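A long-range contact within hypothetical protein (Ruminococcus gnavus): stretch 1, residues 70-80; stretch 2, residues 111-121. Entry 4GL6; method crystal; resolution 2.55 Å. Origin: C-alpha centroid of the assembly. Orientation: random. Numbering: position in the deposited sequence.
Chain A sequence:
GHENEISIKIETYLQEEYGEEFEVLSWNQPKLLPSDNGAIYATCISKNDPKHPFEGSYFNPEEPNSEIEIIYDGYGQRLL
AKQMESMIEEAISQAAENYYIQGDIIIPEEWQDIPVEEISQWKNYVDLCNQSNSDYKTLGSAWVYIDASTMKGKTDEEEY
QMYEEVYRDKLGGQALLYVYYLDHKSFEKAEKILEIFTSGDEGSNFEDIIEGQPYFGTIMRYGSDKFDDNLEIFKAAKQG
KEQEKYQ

Stretch 1, residues 70-80: IIYDGYGQRLL
Stretch 2 (111-121) WQDIPVEEISQ

The two stretches meet through van der Waals packing alone, a short helix-on-helix contact at one end and an aromatic CH-pi contact at the other, burying 433 Å² with no hydrogen bond between them. Stretch 1 turns a corner at Ile-71, is extended at Tyr-72, then loops into a helix beginning at Tyr-75. Gly-74, at the N-cap position, has phi/psi of 75/6, a positive phi that favours glycine, and the Asp-73 side chain (chi1 p) accepts a hydrogen bond at OD1 from Tyr-75 N at 3.0 Å. Stretch 2 opens with a type I turn, Trp-111 to Ile-114, closed by Ile-114 N to Trp-111 O at 3.0 Å; Pro-115 (-56/142) occupies the N-cap position of a short helix that starts at Val-116.

CA to CA distances are 6.7 Å for Tyr-72 and Gln-112 and 5.1 Å for Gly-76 and Val-116, so the stretches run in the same sense. Gly-76 has no side chain, and its CA lies 3.9 Å from Val-116 CG1 (chi1 t); an ideal CB there would lie a tight 3.3 Å from Ile-119 CG2. Leu-79 (m, t) points toward stretch 2 and places CD1 3.7 Å from Val-116 CG1 and 3.8 Å from Ser-120 CB. Ser-120 (p) turns its hydroxyl back along the chain, OG donating to Val-116 O at 2.7 Å. Leu-80 (m, t) starts sideways, but its end comes nearer, with CD2 3.4 Å from Ile-119 O and CD1 4.4 Å from Ile-119 CG1 (t, p).

At the other end, Tyr-72 (chi1 t, chi2 55°) offers a ring face to Gln-112 (m, t, chi3 11°), whose CG sits 3.7 Å from the ring centroid, 15° off the normal, and whose OE1 is 3.3 Å from Tyr-72 CB. Tyr-72 OH accepts a hydrogen bond from Gln-77 N at 3.3 Å, tying the ring to the helix that follows.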

# COMPACT_ATOMS: atom_id res chain seq x y z
N ILE A 70 1.50 15.62 -15.83
CA ILE A 70 1.08 14.74 -14.74
C ILE A 70 -0.30 14.18 -15.04
O ILE A 70 -1.25 14.94 -15.20
CB ILE A 70 1.04 15.52 -13.40
CG1 ILE A 70 2.44 16.05 -13.03
CG2 ILE A 70 0.46 14.67 -12.26
CD1 ILE A 70 2.93 17.25 -13.83
N ILE A 71 -0.42 12.85 -15.12
CA ILE A 71 -1.72 12.21 -15.25
C ILE A 71 -2.24 12.18 -13.80
O ILE A 71 -3.27 12.79 -13.49
CB ILE A 71 -1.64 10.82 -15.90
CG1 ILE A 71 -1.06 10.94 -17.33
CG2 ILE A 71 -3.02 10.17 -15.93
CD1 ILE A 71 -0.77 9.60 -18.00
N TYR A 72 -1.50 11.51 -12.92
CA TYR A 72 -1.75 11.53 -11.46
C TYR A 72 -0.46 11.14 -10.73
O TYR A 72 -0.01 10.01 -10.88
CB TYR A 72 -2.93 10.65 -11.05
CG TYR A 72 -3.13 10.61 -9.55
CD1 TYR A 72 -3.30 11.80 -8.84
CD2 TYR A 72 -3.15 9.41 -8.85
CE1 TYR A 72 -3.47 11.78 -7.46
CE2 TYR A 72 -3.32 9.39 -7.47
CZ TYR A 72 -3.47 10.58 -6.77
OH TYR A 72 -3.64 10.59 -5.41
N ASP A 73 0.11 12.08 -9.96
CA ASP A 73 1.42 11.87 -9.28
C ASP A 73 1.50 10.80 -8.21
O ASP A 73 2.59 10.35 -7.85
CB ASP A 73 2.03 13.19 -8.77
CG ASP A 73 1.22 13.86 -7.65
OD1 ASP A 73 0.44 13.22 -6.91
OD2 ASP A 73 1.43 15.09 -7.49
N GLY A 74 0.33 10.41 -7.69
CA GLY A 74 0.20 9.36 -6.70
C GLY A 74 0.61 9.70 -5.29
O GLY A 74 0.59 8.80 -4.46
N TYR A 75 0.95 10.96 -5.00
CA TYR A 75 1.47 11.32 -3.69
C TYR A 75 0.42 11.43 -2.62
O TYR A 75 0.68 11.03 -1.48
CB TYR A 75 2.37 12.58 -3.72
CG TYR A 75 3.18 12.75 -2.43
CD1 TYR A 75 4.04 11.74 -1.98
CD2 TYR A 75 3.08 13.92 -1.65
CE1 TYR A 75 4.77 11.87 -0.81
CE2 TYR A 75 3.82 14.05 -0.47
CZ TYR A 75 4.66 13.02 -0.06
OH TYR A 75 5.42 13.09 1.08
N GLY A 76 -0.74 11.97 -2.95
CA GLY A 76 -1.86 12.07 -1.98
C GLY A 76 -2.26 10.67 -1.53
O GLY A 76 -2.47 10.40 -0.34
N GLN A 77 -2.31 9.79 -2.52
CA GLN A 77 -2.55 8.38 -2.35
C GLN A 77 -1.53 7.75 -1.38
O GLN A 77 -1.91 6.99 -0.49
CB GLN A 77 -2.45 7.73 -3.73
CG GLN A 77 -3.06 6.38 -3.89
CD GLN A 77 -3.10 5.95 -5.34
OE1 GLN A 77 -4.11 6.10 -6.05
NE2 GLN A 77 -1.96 5.50 -5.82
N ARG A 78 -0.26 8.08 -1.56
CA ARG A 78 0.83 7.57 -0.70
C ARG A 78 0.69 8.02 0.75
O ARG A 78 0.91 7.22 1.66
CB ARG A 78 2.22 7.97 -1.23
CG ARG A 78 3.41 7.72 -0.30
CD ARG A 78 3.50 6.25 0.10
NE ARG A 78 4.11 6.06 1.41
CZ ARG A 78 3.99 4.96 2.16
NH1 ARG A 78 3.26 3.92 1.78
NH2 ARG A 78 4.58 4.92 3.35
N LEU A 79 0.35 9.28 0.94
CA LEU A 79 0.14 9.81 2.28
C LEU A 79 -1.00 9.08 3.00
O LEU A 79 -0.91 8.86 4.22
CB LEU A 79 -0.14 11.32 2.24
CG LEU A 79 0.97 12.22 1.70
CD1 LEU A 79 0.44 13.65 1.55
CD2 LEU A 79 2.20 12.17 2.59
N LEU A 80 -2.05 8.70 2.26
CA LEU A 80 -3.17 7.93 2.83
C LEU A 80 -2.66 6.51 3.21
O LEU A 80 -2.96 6.03 4.30
CB LEU A 80 -4.40 7.93 1.92
CG LEU A 80 -5.26 9.21 1.81
CD1 LEU A 80 -6.29 9.09 0.70
CD2 LEU A 80 -5.98 9.56 3.11
N TRP A 111 -11.55 11.75 -7.95
CA TRP A 111 -10.93 12.47 -6.81
C TRP A 111 -9.52 12.95 -6.99
O TRP A 111 -9.01 13.67 -6.13
CB TRP A 111 -10.99 11.62 -5.54
CG TRP A 111 -12.36 11.08 -5.20
CD1 TRP A 111 -13.60 11.53 -5.66
CD2 TRP A 111 -12.69 10.04 -4.23
NE1 TRP A 111 -14.61 10.82 -5.12
CE2 TRP A 111 -14.14 9.91 -4.24
CE3 TRP A 111 -11.94 9.21 -3.39
CZ2 TRP A 111 -14.81 8.99 -3.45
CZ3 TRP A 111 -12.63 8.29 -2.59
CH2 TRP A 111 -14.03 8.20 -2.61
N GLN A 112 -8.89 12.63 -8.12
CA GLN A 112 -7.50 13.03 -8.36
C GLN A 112 -7.27 14.53 -8.39
O GLN A 112 -6.19 14.98 -8.02
CB GLN A 112 -6.96 12.37 -9.62
CG GLN A 112 -6.78 10.88 -9.38
CD GLN A 112 -6.47 10.08 -10.60
OE1 GLN A 112 -6.18 10.61 -11.68
NE2 GLN A 112 -6.58 8.79 -10.46
N ASP A 113 -8.29 15.30 -8.78
CA ASP A 113 -8.21 16.76 -8.77
C ASP A 113 -8.25 17.36 -7.37
O ASP A 113 -7.83 18.51 -7.22
CB ASP A 113 -9.33 17.38 -9.60
CG ASP A 113 -9.20 17.09 -11.10
OD1 ASP A 113 -8.17 16.53 -11.56
OD2 ASP A 113 -10.15 17.45 -11.83
N ILE A 114 -8.74 16.63 -6.35
CA ILE A 114 -8.86 17.17 -4.99
C ILE A 114 -7.46 17.54 -4.46
O ILE A 114 -6.54 16.74 -4.62
CB ILE A 114 -9.54 16.22 -3.96
CG1 ILE A 114 -10.95 15.78 -4.40
CG2 ILE A 114 -9.70 16.92 -2.60
CD1 ILE A 114 -11.54 14.67 -3.55
N PRO A 115 -7.30 18.75 -3.86
CA PRO A 115 -5.98 19.13 -3.34
C PRO A 115 -5.42 18.12 -2.34
O PRO A 115 -6.17 17.56 -1.54
CB PRO A 115 -6.24 20.48 -2.66
CG PRO A 115 -7.43 21.03 -3.35
CD PRO A 115 -8.28 19.84 -3.69
N VAL A 116 -4.10 17.90 -2.39
CA VAL A 116 -3.44 16.94 -1.50
C VAL A 116 -3.66 17.30 -0.02
O VAL A 116 -3.94 16.40 0.78
CB VAL A 116 -1.95 16.78 -1.83
CG1 VAL A 116 -1.30 15.78 -0.89
CG2 VAL A 116 -1.78 16.32 -3.27
N GLU A 117 -3.59 18.60 0.32
CA GLU A 117 -3.85 19.07 1.71
C GLU A 117 -5.24 18.63 2.21
O GLU A 117 -5.38 18.35 3.39
CB GLU A 117 -3.70 20.60 1.85
N GLU A 118 -6.22 18.52 1.31
CA GLU A 118 -7.59 18.07 1.66
C GLU A 118 -7.73 16.55 1.70
O GLU A 118 -8.19 16.01 2.71
CB GLU A 118 -8.65 18.65 0.69
CG GLU A 118 -10.11 18.44 1.14
CD GLU A 118 -11.15 18.94 0.15
OE1 GLU A 118 -10.86 19.81 -0.70
OE2 GLU A 118 -12.31 18.47 0.25
N ILE A 119 -7.38 15.88 0.59
CA ILE A 119 -7.58 14.41 0.43
C ILE A 119 -6.74 13.54 1.38
O ILE A 119 -7.19 12.47 1.78
CB ILE A 119 -7.35 13.96 -1.05
CG1 ILE A 119 -7.93 12.56 -1.36
CG2 ILE A 119 -5.88 13.98 -1.44
CD1 ILE A 119 -9.44 12.47 -1.32
N SER A 120 -5.54 14.00 1.70
CA SER A 120 -4.61 13.25 2.55
C SER A 120 -5.02 13.15 4.03
O SER A 120 -4.42 12.39 4.77
CB SER A 120 -3.21 13.86 2.47
OG SER A 120 -3.21 15.14 3.06
N GLN A 121 -5.99 13.94 4.48
CA GLN A 121 -6.51 13.79 5.83
C GLN A 121 -7.46 12.58 5.84
O GLN A 121 -8.49 12.57 5.13
CB GLN A 121 -7.29 14.99 6.27
CG GLN A 121 -6.48 16.26 6.31
CD GLN A 121 -7.28 17.34 7.00
OE1 GLN A 121 -7.81 18.22 6.35
NE2 GLN A 121 -7.47 17.19 8.30